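Local coordinates for transcriptional regulator kdgR (Escherichia coli, PDB 1YSP), which represses transcription of the genes for 2-keto-3-deoxygluconate transport and catabolism, and is seen here as its C-terminal IclR-type domain, at residues Thr23-Ala28 with Ile37-Ser42; Arg14-Leu19 with Ala159-Ala164; Ala28-Ser33 with Gly53-Leu58. One frame throughout, in Å; residues are numbered along the deposited sequence.

Contact 1: residues Thr23-Ala28 with Ile37-Ser42; sequences TIHLGA and IHKIDS
The imidazole of His25 lies alongside the chain of Lys39, and both side chains point the same way from one face of a beta hairpin. His25 NE2 is 3.4 Å from Lys39 CE, which approaches the ring obliquely. Tyr36 adds a second ring, its plane at about 30° to the imidazole, and NE2 has a weak hydrogen bond with Arg54 NH1. The His38 ring belongs to the other face and turns away from the neighbouring strand. Its NE2 is hydrogen-bonded to Asp10 OD1 in helix 4-20.

The hairpin pairs strands 24-30 and 33-40. Ile24 and Ile40 exchange two backbone bonds, and Leu26 N donates to His38 O. A classic beta bulge follows. Leu26 O accepts from Ile37 N at 2.8 Å and from His38 N at 3.3 Å.

CG of Lys39 is anti to the backbone N (chi1 -164°), and the chain stays extended beyond it. CE presses on the methyl of Thr23, with CE-CG2 at 3.4 Å, tighter than usual. NZ then forms a salt bridge to Asp41 OD2 at 3.0 Å. The charges of Lys39 and Arg54 near His25 would probably disfavour a second proton on the ring, though Asp41 should offset part of this.

Ile24, Leu26 and Ile40 share the face covered by helix 4-20, where Met13 touches both isoleucines and Ala9 touches Leu26. At the bulge, CG1 of Ile37 sits between its backbone N and carbonyl carbon (chi1 58°). Its CD1 methyl ends 3.6 Å from Leu26 CD2.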
ATOM      1  N   THR A  23      -6.899  -3.348  10.774  1.00 29.77           N
ATOM      2  CA  THR A  23      -6.038  -4.389  10.212  1.00 31.11           C
ATOM      3  C   THR A  23      -4.860  -3.657   9.560  1.00 29.20           C
ATOM      4  O   THR A  23      -5.060  -2.749   8.738  1.00 28.81           O
ATOM      5  CB  THR A  23      -6.742  -5.266   9.102  1.00 31.36           C
ATOM      6  OG1 THR A  23      -7.990  -5.789   9.563  1.00 36.55           O
ATOM      7  CG2 THR A  23      -5.866  -6.460   8.695  1.00 32.48           C
ATOM      8  N   ILE A  24      -3.648  -4.088   9.890  1.00 28.09           N
ATOM      9  CA  ILE A  24      -2.404  -3.497   9.322  1.00 25.95           C
ATOM     10  C   ILE A  24      -1.635  -4.557   8.515  1.00 24.94           C
ATOM     11  O   ILE A  24      -1.456  -5.681   8.975  1.00 24.94           O
ATOM     12  CB  ILE A  24      -1.462  -2.998  10.461  1.00 27.65           C
ATOM     13  CG1 ILE A  24      -2.251  -2.462  11.668  1.00 28.01           C
ATOM     14  CG2 ILE A  24      -0.349  -2.077   9.931  1.00 25.33           C
ATOM     15  CD1 ILE A  24      -3.055  -1.213  11.431  1.00 22.88           C
ATOM     16  N   HIS A  25      -1.245  -4.202   7.275  1.00 25.03           N
ATOM     17  CA  HIS A  25      -0.471  -5.046   6.370  1.00 25.09           C
ATOM     18  C   HIS A  25       0.880  -4.429   5.968  1.00 24.64           C
ATOM     19  O   HIS A  25       1.051  -3.199   5.880  1.00 24.47           O
ATOM     20  CB  HIS A  25      -1.259  -5.278   5.047  1.00 25.21           C
ATOM     21  CG  HIS A  25      -2.388  -6.244   5.187  1.00 29.25           C
ATOM     22  ND1 HIS A  25      -3.695  -5.847   5.353  1.00 31.56           N
ATOM     23  CD2 HIS A  25      -2.398  -7.600   5.215  1.00 33.37           C
ATOM     24  CE1 HIS A  25      -4.471  -6.913   5.436  1.00 32.87           C
ATOM     25  NE2 HIS A  25      -3.707  -7.990   5.374  1.00 35.42           N
ATOM     26  N   LEU A  26       1.840  -5.316   5.684  1.00 24.91           N
ATOM     27  CA  LEU A  26       3.097  -4.922   5.038  1.00 24.19           C
ATOM     28  C   LEU A  26       3.194  -5.793   3.780  1.00 24.91           C
ATOM     29  O   LEU A  26       3.090  -7.017   3.865  1.00 27.46           O
ATOM     30  CB  LEU A  26       4.307  -5.148   5.955  1.00 24.44           C
ATOM     31  CG  LEU A  26       5.621  -4.646   5.365  1.00 23.74           C
ATOM     32  CD1 LEU A  26       5.737  -3.147   5.367  1.00 23.12           C
ATOM     33  CD2 LEU A  26       6.792  -5.294   6.189  1.00 24.73           C
ATOM     34  N   GLY A  27       3.369  -5.159   2.619  1.00 24.89           N
ATOM     35  CA  GLY A  27       3.349  -5.880   1.338  1.00 24.65           C
ATOM     36  C   GLY A  27       4.606  -5.603   0.535  1.00 25.28           C
ATOM     37  O   GLY A  27       5.180  -4.577   0.664  1.00 26.02           O
ATOM     38  N   ALA A  28       5.032  -6.515  -0.336  1.00 26.34           N
ATOM     39  CA  ALA A  28       6.208  -6.261  -1.151  1.00 26.50           C
ATOM     40  C   ALA A  28       5.943  -6.703  -2.590  1.00 26.99           C
ATOM     41  O   ALA A  28       5.016  -7.446  -2.824  1.00 26.47           O
ATOM     42  CB  ALA A  28       7.430  -7.036  -0.557  1.00 27.35           C
ATOM     43  N   ILE A  37       3.846  -9.668   3.348  1.00 33.06           N
ATOM     44  CA  ILE A  37       4.942 -10.246   4.141  1.00 33.15           C
ATOM     45  C   ILE A  37       4.742 -10.168   5.680  1.00 32.56           C
ATOM     46  O   ILE A  37       5.318 -11.000   6.414  1.00 32.71           O
ATOM     47  CB  ILE A  37       6.325  -9.704   3.691  1.00 33.24           C
ATOM     48  CG1 ILE A  37       6.393  -8.165   3.804  1.00 31.58           C
ATOM     49  CG2 ILE A  37       6.605 -10.152   2.230  1.00 32.99           C
ATOM     50  CD1 ILE A  37       7.771  -7.546   3.534  1.00 33.81           C
ATOM     51  N   HIS A  38       3.932  -9.210   6.168  1.00 31.06           N
ATOM     52  CA  HIS A  38       3.519  -9.181   7.595  1.00 30.63           C
ATOM     53  C   HIS A  38       2.074  -8.706   7.743  1.00 29.90           C
ATOM     54  O   HIS A  38       1.553  -8.043   6.859  1.00 27.96           O
ATOM     55  CB  HIS A  38       4.466  -8.319   8.445  1.00 30.80           C
ATOM     56  CG  HIS A  38       4.427  -8.630   9.921  1.00 32.02           C
ATOM     57  ND1 HIS A  38       4.290  -9.911  10.416  1.00 34.52           N
ATOM     58  CD2 HIS A  38       4.565  -7.826  11.002  1.00 30.27           C
ATOM     59  CE1 HIS A  38       4.322  -9.877  11.740  1.00 35.73           C
ATOM     60  NE2 HIS A  38       4.485  -8.621  12.123  1.00 29.79           N
ATOM     61  N   LYS A  39       1.414  -9.078   8.840  1.00 30.44           N
ATOM     62  CA  LYS A  39       0.056  -8.599   9.112  1.00 32.69           C
ATOM     63  C   LYS A  39      -0.143  -8.519  10.622  1.00 32.37           C
ATOM     64  O   LYS A  39       0.393  -9.375  11.359  1.00 32.76           O
ATOM     65  CB  LYS A  39      -0.962  -9.602   8.524  1.00 31.37           C
ATOM     66  CG  LYS A  39      -2.348  -9.076   8.384  1.00 35.96           C
ATOM     67  CD  LYS A  39      -3.404 -10.178   8.001  1.00 37.02           C
ATOM     68  CE  LYS A  39      -4.832  -9.621   8.083  1.00 43.15           C
ATOM     69  NZ  LYS A  39      -5.872 -10.675   7.950  1.00 47.68           N
ATOM     70  N   ILE A  40      -0.865  -7.492  11.071  1.00 33.16           N
ATOM     71  CA  ILE A  40      -1.398  -7.434  12.439  1.00 34.61           C
ATOM     72  C   ILE A  40      -2.918  -7.272  12.307  1.00 37.53           C
ATOM     73  O   ILE A  40      -3.403  -6.262  11.764  1.00 35.07           O
ATOM     74  CB  ILE A  40      -0.810  -6.289  13.275  1.00 33.99           C
ATOM     75  CG1 ILE A  40       0.730  -6.323  13.298  1.00 32.20           C
ATOM     76  CG2 ILE A  40      -1.462  -6.251  14.690  1.00 33.57           C
ATOM     77  CD1 ILE A  40       1.352  -7.507  13.994  1.00 33.34           C
ATOM     78  N   ASP A  41      -3.655  -8.269  12.801  1.00 41.38           N
ATOM     79  CA  ASP A  41      -5.102  -8.377  12.561  1.00 46.10           C
ATOM     80  C   ASP A  41      -5.961  -7.454  13.388  1.00 48.30           C
ATOM     81  O   ASP A  41      -5.608  -7.102  14.514  1.00 49.31           O
ATOM     82  CB  ASP A  41      -5.580  -9.813  12.774  1.00 47.04           C
ATOM     83  CG  ASP A  41      -5.799 -10.555  11.473  1.00 50.67           C
ATOM     84  OD1 ASP A  41      -4.944 -11.403  11.133  1.00 55.00           O
ATOM     85  OD2 ASP A  41      -6.818 -10.283  10.783  1.00 54.37           O
ATOM     86  N   SER A  42      -7.112  -7.093  12.819  1.00 51.12           N
ATOM     87  CA  SER A  42      -8.132  -6.317  13.518  1.00 53.89           C
ATOM     88  C   SER A  42      -8.593  -7.111  14.749  1.00 55.71           C
ATOM     89  O   SER A  42      -8.441  -6.650  15.877  1.00 56.91           O
ATOM     90  CB  SER A  42      -9.310  -6.035  12.570  1.00 53.79           C
ATOM     91  OG  SER A  42     -10.036  -4.884  12.962  1.00 54.31           O
TER

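Contact 2: residues Arg14-Leu19 with Ala159-Ala164; sequences RELSRL and AMLHTA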
ATOM      1  N   ARG A  14       2.248  -3.112  15.239  1.00 25.67           N
ATOM      2  CA  ARG A  14       1.571  -3.333  16.527  1.00 26.19           C
ATOM      3  C   ARG A  14       1.149  -2.006  17.158  1.00 25.54           C
ATOM      4  O   ARG A  14       0.019  -1.899  17.662  1.00 26.35           O
ATOM      5  CB  ARG A  14       2.399  -4.232  17.469  1.00 25.57           C
ATOM      6  CG  ARG A  14       2.519  -5.682  16.968  1.00 26.12           C
ATOM      7  CD  ARG A  14       3.713  -6.466  17.627  1.00 26.91           C
ATOM      8  NE  ARG A  14       3.670  -7.853  17.188  1.00 27.92           N
ATOM      9  CZ  ARG A  14       2.997  -8.832  17.772  1.00 30.30           C
ATOM     10  NH1 ARG A  14       2.341  -8.625  18.898  1.00 31.50           N
ATOM     11  NH2 ARG A  14       2.997 -10.023  17.230  1.00 35.39           N
ATOM     12  N   GLU A  15       1.996  -0.979  17.042  1.00 26.82           N
ATOM     13  CA  GLU A  15       1.645   0.383  17.440  1.00 27.56           C
ATOM     14  C   GLU A  15       0.407   1.010  16.692  1.00 28.99           C
ATOM     15  O   GLU A  15      -0.497   1.603  17.308  1.00 27.51           O
ATOM     16  CB  GLU A  15       2.877   1.283  17.389  1.00 27.79           C
ATOM     17  CG  GLU A  15       2.648   2.732  17.811  1.00 29.27           C
ATOM     18  CD  GLU A  15       2.575   2.958  19.336  1.00 31.06           C
ATOM     19  OE1 GLU A  15       2.328   2.027  20.137  1.00 29.59           O
ATOM     20  OE2 GLU A  15       2.777   4.115  19.720  1.00 34.54           O
ATOM     21  N   LEU A  16       0.366   0.860  15.375  1.00 29.02           N
ATOM     22  CA  LEU A  16      -0.823   1.294  14.628  1.00 30.18           C
ATOM     23  C   LEU A  16      -2.074   0.519  15.043  1.00 29.61           C
ATOM     24  O   LEU A  16      -3.150   1.095  15.123  1.00 30.72           O
ATOM     25  CB  LEU A  16      -0.592   1.090  13.118  1.00 29.05           C
ATOM     26  CG  LEU A  16       0.371   2.073  12.459  1.00 30.17           C
ATOM     27  CD1 LEU A  16       0.878   1.467  11.091  1.00 29.77           C
ATOM     28  CD2 LEU A  16      -0.286   3.491  12.296  1.00 28.73           C
ATOM     29  N   SER A  17      -1.949  -0.777  15.271  1.00 30.21           N
ATOM     30  CA  SER A  17      -3.085  -1.594  15.692  1.00 32.12           C
ATOM     31  C   SER A  17      -3.593  -1.094  17.050  1.00 31.26           C
ATOM     32  O   SER A  17      -4.797  -0.859  17.227  1.00 29.94           O
ATOM     33  CB  SER A  17      -2.718  -3.061  15.741  1.00 31.78           C
ATOM     34  OG  SER A  17      -3.681  -3.849  16.441  1.00 36.64           O
ATOM     35  N   ARG A  18      -2.657  -0.885  17.984  1.00 30.35           N
ATOM     36  CA  ARG A  18      -2.960  -0.258  19.274  1.00 30.59           C
ATOM     37  C   ARG A  18      -3.682   1.085  19.119  1.00 30.65           C
ATOM     38  O   ARG A  18      -4.673   1.343  19.815  1.00 30.30           O
ATOM     39  CB  ARG A  18      -1.652  -0.022  20.079  1.00 29.36           C
ATOM     40  CG  ARG A  18      -1.882   0.416  21.522  1.00 31.98           C
ATOM     41  CD  ARG A  18      -0.541   0.724  22.223  1.00 30.02           C
ATOM     42  NE  ARG A  18       0.042   1.977  21.763  1.00 30.58           N
ATOM     43  CZ  ARG A  18      -0.348   3.191  22.144  1.00 31.98           C
ATOM     44  NH1 ARG A  18      -1.357   3.336  22.989  1.00 36.23           N
ATOM     45  NH2 ARG A  18       0.257   4.262  21.682  1.00 34.49           N
ATOM     46  N   LEU A  19      -3.170   1.959  18.250  1.00 30.79           N
ATOM     47  CA  LEU A  19      -3.767   3.296  18.117  1.00 31.87           C
ATOM     48  C   LEU A  19      -5.113   3.283  17.354  1.00 32.40           C
ATOM     49  O   LEU A  19      -5.961   4.154  17.578  1.00 32.79           O
ATOM     50  CB  LEU A  19      -2.809   4.279  17.456  1.00 31.58           C
ATOM     51  CG  LEU A  19      -1.442   4.635  18.106  1.00 33.74           C
ATOM     52  CD1 LEU A  19      -0.472   5.199  17.038  1.00 34.13           C
ATOM     53  CD2 LEU A  19      -1.557   5.580  19.212  1.00 34.36           C
ATOM     54  N   ALA A 159      -1.334  10.231   8.483  1.00 27.42           N
ATOM     55  CA  ALA A 159      -0.302  10.828   9.341  1.00 28.74           C
ATOM     56  C   ALA A 159       0.339   9.756  10.203  1.00 27.89           C
ATOM     57  O   ALA A 159       1.584   9.677  10.268  1.00 27.27           O
ATOM     58  CB  ALA A 159      -0.896  11.960  10.190  1.00 29.95           C
ATOM     59  N   MET A 160      -0.471   8.860  10.768  1.00 26.96           N
ATOM     60  CA  MET A 160       0.118   7.779  11.599  1.00 28.51           C
ATOM     61  C   MET A 160       0.897   6.745  10.761  1.00 27.17           C
ATOM     62  O   MET A 160       1.907   6.189  11.219  1.00 25.69           O
ATOM     63  CB  MET A 160      -0.943   7.033  12.392  1.00 27.17           C
ATOM     64  CG  MET A 160      -1.664   7.898  13.453  1.00 30.08           C
ATOM     65  SD  MET A 160      -2.951   6.913  14.260  1.00 35.73           S
ATOM     66  CE  MET A 160      -4.286   7.031  13.109  1.00 29.79           C
ATOM     67  N   LEU A 161       0.386   6.425   9.564  1.00 24.35           N
ATOM     68  CA  LEU A 161       1.163   5.548   8.626  1.00 23.27           C
ATOM     69  C   LEU A 161       2.541   6.165   8.311  1.00 23.82           C
ATOM     70  O   LEU A 161       3.555   5.449   8.302  1.00 23.36           O
ATOM     71  CB  LEU A 161       0.363   5.346   7.315  1.00 22.41           C
ATOM     72  CG  LEU A 161      -0.713   4.301   7.445  1.00 21.69           C
ATOM     73  CD1 LEU A 161      -1.627   4.373   6.180  1.00 24.98           C
ATOM     74  CD2 LEU A 161      -0.131   2.896   7.597  1.00 22.69           C
ATOM     75  N   HIS A 162       2.561   7.452   7.990  1.00 24.43           N
ATOM     76  CA  HIS A 162       3.804   8.146   7.638  1.00 26.92           C
ATOM     77  C   HIS A 162       4.808   8.110   8.789  1.00 27.29           C
ATOM     78  O   HIS A 162       6.000   7.821   8.590  1.00 27.85           O
ATOM     79  CB  HIS A 162       3.536   9.572   7.218  1.00 28.01           C
ATOM     80  CG  HIS A 162       3.154   9.707   5.775  1.00 30.69           C
ATOM     81  ND1 HIS A 162       3.769   8.982   4.769  1.00 35.48           N
ATOM     82  CD2 HIS A 162       2.259  10.513   5.163  1.00 34.91           C
ATOM     83  CE1 HIS A 162       3.239   9.318   3.607  1.00 34.81           C
ATOM     84  NE2 HIS A 162       2.324  10.244   3.817  1.00 35.76           N
ATOM     85  N   THR A 163       4.338   8.373   9.993  1.00 28.08           N
ATOM     86  CA  THR A 163       5.217   8.197  11.199  1.00 29.04           C
ATOM     87  C   THR A 163       5.801   6.807  11.305  1.00 28.32           C
ATOM     88  O   THR A 163       7.037   6.638  11.442  1.00 29.29           O
ATOM     89  CB  THR A 163       4.432   8.559  12.486  1.00 29.85           C
ATOM     90  OG1 THR A 163       3.925   9.884  12.321  1.00 28.10           O
ATOM     91  CG2 THR A 163       5.332   8.468  13.754  1.00 29.39           C
ATOM     92  N   ALA A 164       4.938   5.797  11.234  1.00 26.97           N
ATOM     93  CA  ALA A 164       5.364   4.402  11.310  1.00 27.03           C
ATOM     94  C   ALA A 164       6.372   4.063  10.205  1.00 27.96           C
ATOM     95  O   ALA A 164       7.475   3.515  10.476  1.00 26.82           O
ATOM     96  CB  ALA A 164       4.132   3.469  11.206  1.00 26.10           C
TER
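Leu16 reaches across to helix 151-172 and uses its two methyls for different partners. CG lies beside the backbone N, anti to the carbonyl carbon (chi1 -73°). From there CD2 meets Met160 CB at 3.6 Å and touches the Met160 carbonyl oxygen as well. CD1 meets the Ala164 methyl, with CD1-CB at 3.8 Å, and Leu161 CD2 at 3.9 Å. The branched end of Leu16 thus touches three residues spread over one turn of the partner helix.

The side chains of Leu16 and Met160 slide past each other in opposite directions. In Met160, CG beside the backbone N and SD anti to CA (chi2 177°) put the sulfur next to Leu19, 4.1 Å from CD1 and equally far from CB. The bend at chi3 turns only CE. Leu161 has a similar first torsion, but its CB points away from helix 4-20. Its side chain crosses that of Leu16 at about a right angle, and CD2 makes the touch.

The two helices are close to antiparallel, at 157° between their directions. Their axes stay 10.6 Å apart at closest approach, so the contact is carried mostly by side chains. Both helices pack on the same sheet. Leu16, Leu161 and Ala164 all touch Leu140 of strand 136-142, which lies beneath the junction. On helix 4-20 itself, Arg18 grips Glu15 side-on, NE to OE1 at 2.8 Å and NH2 to OE2, one turn apart.

The chemistry between the helices is apolar. Mostly aliphatic carbons and one thioether sulfur make the contact. It therefore depends on shape and burial, while the nearby Arg18-Glu15 salt bridge lies within one helix and takes no part.

Contact 3: residues Ala28-Ser33 with Gly53-Leu58; sequences ALDEDS and GRRNPL
Leu29 and Leu58 cross at about a right angle and meet through their methyls, with Leu29 CD1 at 3.6 Å from Leu58 CD2. The other methyl of Leu58 lies on the backbone of the turn, CD1 at 3.7 Å from Asp32 C. CD2 also reaches the carbonyl carbon of Ser33. Alongside, Ser33 packs on the chain of Arg55. Ser33 OG is 3.1 Å from Arg55 CG and close to CD, while Ser33 CB is 3.3 Å from Asn56 O.

The next shell fixes the serine. Its OG sits between the backbone N and the carbonyl carbon (chi1 66°) and donates to Asp30 O at 3.3 Å, in the carbonyl plane. Ser33 N also donates to Asp30 O, so one carbonyl holds the residue twice. With Asp30 N bonded to Ser33 O, this closes the tight turn that links strands 24-30 and 33-40. A water joins this turn to the second segment. It donates to Asp32 O and accepts from Leu58 N, each at 2.8 Å.

Further out, Leu58 is backed by Ile34 of strand 33-40 and by Ile79 and Leu80 of helix 73-80. Strand 55-57 is held to the sheet by backbone bonding of Asn56 with Ile34. An alanine in place of Leu58 would probably open a gap against Leu29 and the Asp32-Ser33 backbone, leaving the hairpin tip less firmly packed.

Asp30 OD2 stays 4.3 Å from Arg55 NE, well out of the guanidinium plane. The attraction there is of charges alone. Direct joining of the segments is mainly by packing, and the polar link runs through water.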
ATOM      1  N   ALA A  28       5.032  -6.515  -0.336  1.00 26.34           N
ATOM      2  CA  ALA A  28       6.208  -6.261  -1.151  1.00 26.50           C
ATOM      3  C   ALA A  28       5.943  -6.703  -2.590  1.00 26.99           C
ATOM      4  O   ALA A  28       5.016  -7.446  -2.824  1.00 26.47           O
ATOM      5  CB  ALA A  28       7.430  -7.036  -0.557  1.00 27.35           C
ATOM      6  N   LEU A  29       6.784  -6.267  -3.530  1.00 29.73           N
ATOM      7  CA  LEU A  29       6.623  -6.605  -4.948  1.00 32.53           C
ATOM      8  C   LEU A  29       7.097  -8.039  -5.181  1.00 35.41           C
ATOM      9  O   LEU A  29       8.178  -8.436  -4.710  1.00 35.05           O
ATOM     10  CB  LEU A  29       7.417  -5.636  -5.820  1.00 33.00           C
ATOM     11  CG  LEU A  29       7.259  -5.769  -7.344  1.00 34.32           C
ATOM     12  CD1 LEU A  29       5.859  -5.429  -7.820  1.00 34.74           C
ATOM     13  CD2 LEU A  29       8.261  -4.914  -8.002  1.00 35.54           C
ATOM     14  N   ASP A  30       6.256  -8.836  -5.832  1.00 37.01           N
ATOM     15  CA  ASP A  30       6.689 -10.145  -6.277  1.00 39.46           C
ATOM     16  C   ASP A  30       6.360 -10.227  -7.755  1.00 39.32           C
ATOM     17  O   ASP A  30       5.267 -10.644  -8.137  1.00 38.98           O
ATOM     18  CB  ASP A  30       6.018 -11.273  -5.497  1.00 40.32           C
ATOM     19  CG  ASP A  30       6.575 -12.660  -5.873  1.00 43.69           C
ATOM     20  OD1 ASP A  30       7.632 -12.749  -6.535  1.00 46.25           O
ATOM     21  OD2 ASP A  30       5.944 -13.658  -5.507  1.00 48.18           O
ATOM     22  N   GLU A  31       7.302  -9.740  -8.548  1.00 39.98           N
ATOM     23  CA  GLU A  31       7.228  -9.805 -10.001  1.00 41.49           C
ATOM     24  C   GLU A  31       6.153  -8.880 -10.567  1.00 40.33           C
ATOM     25  O   GLU A  31       6.492  -7.770 -10.951  1.00 41.90           O
ATOM     26  CB  GLU A  31       7.097 -11.260 -10.482  1.00 41.83           C
ATOM     27  CG  GLU A  31       8.235 -12.110  -9.920  1.00 46.22           C
ATOM     28  CD  GLU A  31       8.657 -13.233 -10.830  1.00 51.96           C
ATOM     29  OE1 GLU A  31       7.763 -13.913 -11.378  1.00 55.89           O
ATOM     30  OE2 GLU A  31       9.889 -13.428 -10.987  1.00 54.99           O
ATOM     31  N   ASP A  32       4.895  -9.323 -10.615  1.00 39.39           N
ATOM     32  CA  ASP A  32       3.785  -8.515 -11.163  1.00 39.14           C
ATOM     33  C   ASP A  32       2.556  -8.549 -10.240  1.00 37.49           C
ATOM     34  O   ASP A  32       1.388  -8.460 -10.680  1.00 36.23           O
ATOM     35  CB  ASP A  32       3.376  -9.046 -12.528  1.00 40.95           C
ATOM     36  CG  ASP A  32       2.626 -10.368 -12.428  1.00 43.71           C
ATOM     37  OD1 ASP A  32       2.861 -11.097 -11.431  1.00 47.41           O
ATOM     38  OD2 ASP A  32       1.799 -10.673 -13.333  1.00 49.38           O
ATOM     39  N   SER A  33       2.827  -8.725  -8.950  1.00 35.55           N
ATOM     40  CA  SER A  33       1.771  -8.768  -7.949  1.00 34.68           C
ATOM     41  C   SER A  33       2.376  -8.283  -6.631  1.00 32.67           C
ATOM     42  O   SER A  33       3.597  -8.062  -6.563  1.00 31.17           O
ATOM     43  CB  SER A  33       1.173 -10.174  -7.850  1.00 35.55           C
ATOM     44  OG  SER A  33       2.140 -11.084  -7.359  1.00 40.11           O
ATOM     45  N   GLY A  53       1.989 -14.140   3.041  1.00 55.38           N
ATOM     46  CA  GLY A  53       2.071 -14.943   1.817  1.00 54.73           C
ATOM     47  C   GLY A  53       0.934 -14.870   0.811  1.00 54.37           C
ATOM     48  O   GLY A  53       1.050 -15.412  -0.296  1.00 54.80           O
ATOM     49  N   ARG A  54      -0.159 -14.207   1.190  1.00 53.57           N
ATOM     50  CA  ARG A  54      -1.264 -13.913   0.275  1.00 52.55           C
ATOM     51  C   ARG A  54      -0.742 -13.028  -0.885  1.00 50.90           C
ATOM     52  O   ARG A  54       0.149 -12.191  -0.676  1.00 50.12           O
ATOM     53  CB  ARG A  54      -2.408 -13.206   1.027  1.00 52.79           C
ATOM     54  CG  ARG A  54      -2.301 -13.228   2.593  1.00 54.26           C
ATOM     55  CD  ARG A  54      -3.656 -13.003   3.318  1.00 54.32           C
ATOM     56  NE  ARG A  54      -4.519 -12.012   2.655  1.00 58.78           N
ATOM     57  CZ  ARG A  54      -4.929 -10.856   3.185  1.00 59.52           C
ATOM     58  NH1 ARG A  54      -4.572 -10.505   4.415  1.00 59.67           N
ATOM     59  NH2 ARG A  54      -5.708 -10.042   2.475  1.00 60.81           N
ATOM     60  N   ARG A  55      -1.295 -13.235  -2.084  1.00 48.59           N
ATOM     61  CA  ARG A  55      -0.893 -12.528  -3.318  1.00 46.43           C
ATOM     62  C   ARG A  55      -2.054 -11.744  -4.000  1.00 43.86           C
ATOM     63  O   ARG A  55      -3.183 -12.256  -4.136  1.00 43.74           O
ATOM     64  CB  ARG A  55      -0.270 -13.532  -4.286  1.00 47.06           C
ATOM     65  CG  ARG A  55       0.704 -12.947  -5.273  1.00 49.28           C
ATOM     66  CD  ARG A  55       0.974 -13.925  -6.413  1.00 55.54           C
ATOM     67  NE  ARG A  55       1.865 -15.003  -6.005  1.00 59.24           N
ATOM     68  CZ  ARG A  55       2.107 -16.107  -6.716  1.00 62.93           C
ATOM     69  NH1 ARG A  55       1.530 -16.286  -7.904  1.00 64.55           N
ATOM     70  NH2 ARG A  55       2.936 -17.037  -6.242  1.00 63.24           N
ATOM     71  N   ASN A  56      -1.789 -10.511  -4.434  1.00 39.53           N
ATOM     72  CA  ASN A  56      -2.872  -9.641  -4.906  1.00 35.23           C
ATOM     73  C   ASN A  56      -2.411  -8.772  -6.076  1.00 31.11           C
ATOM     74  O   ASN A  56      -1.204  -8.577  -6.260  1.00 29.83           O
ATOM     75  CB  ASN A  56      -3.457  -8.767  -3.769  1.00 36.79           C
ATOM     76  CG  ASN A  56      -4.604  -9.473  -2.952  1.00 40.66           C
ATOM     77  OD1 ASN A  56      -5.038  -8.955  -1.907  1.00 44.09           O
ATOM     78  ND2 ASN A  56      -5.104 -10.599  -3.445  1.00 44.21           N
ATOM     79  N   PRO A  57      -3.363  -8.265  -6.890  1.00 28.21           N
ATOM     80  CA  PRO A  57      -2.974  -7.408  -8.030  1.00 25.93           C
ATOM     81  C   PRO A  57      -2.258  -6.120  -7.596  1.00 24.31           C
ATOM     82  O   PRO A  57      -2.551  -5.557  -6.519  1.00 23.27           O
ATOM     83  CB  PRO A  57      -4.318  -7.051  -8.674  1.00 26.94           C
ATOM     84  CG  PRO A  57      -5.244  -8.172  -8.271  1.00 27.41           C
ATOM     85  CD  PRO A  57      -4.823  -8.465  -6.835  1.00 28.22           C
ATOM     86  N   LEU A  58      -1.384  -5.623  -8.450  1.00 23.05           N
ATOM     87  CA  LEU A  58      -0.712  -4.344  -8.208  1.00 22.31           C
ATOM     88  C   LEU A  58      -1.692  -3.146  -8.401  1.00 21.50           C
ATOM     89  O   LEU A  58      -1.527  -2.085  -7.817  1.00 19.66           O
ATOM     90  CB  LEU A  58       0.427  -4.206  -9.219  1.00 23.21           C
ATOM     91  CG  LEU A  58       1.678  -5.101  -9.036  1.00 25.42           C
ATOM     92  CD1 LEU A  58       2.600  -4.885 -10.206  1.00 27.14           C
ATOM     93  CD2 LEU A  58       2.394  -4.649  -7.744  1.00 30.38           C
TER
HETATM   94  O   HOH W   1      -0.952  -6.867 -10.882  1.00 27.32           O

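In the fold
Contact 1 lies between the other two. Its centre is 12 Å from contact 2 and 13 Å from contact 3. Contacts 1 and 2 touch through helix 4-20, with Ile40 CG2 at 3.6 Å from Ser17 CB and Ile24 CD1 at 3.8 Å from Leu16 CB. Contacts 1 and 3 share Ala28. Contact 3 sets the turn of the same hairpin against 53-58, whose strand 55-57 neighbours 33-40 in the sheet. Arg54 NH1 also comes within 3.8 Å of Lys39 NZ, a pair of like charges. Contacts 2 and 3 lie on opposite sides of the chain's centre, about 13 Å apart at their nearest atoms. All three lie in the IclR C-terminal domain, typically the effector-binding part in this family.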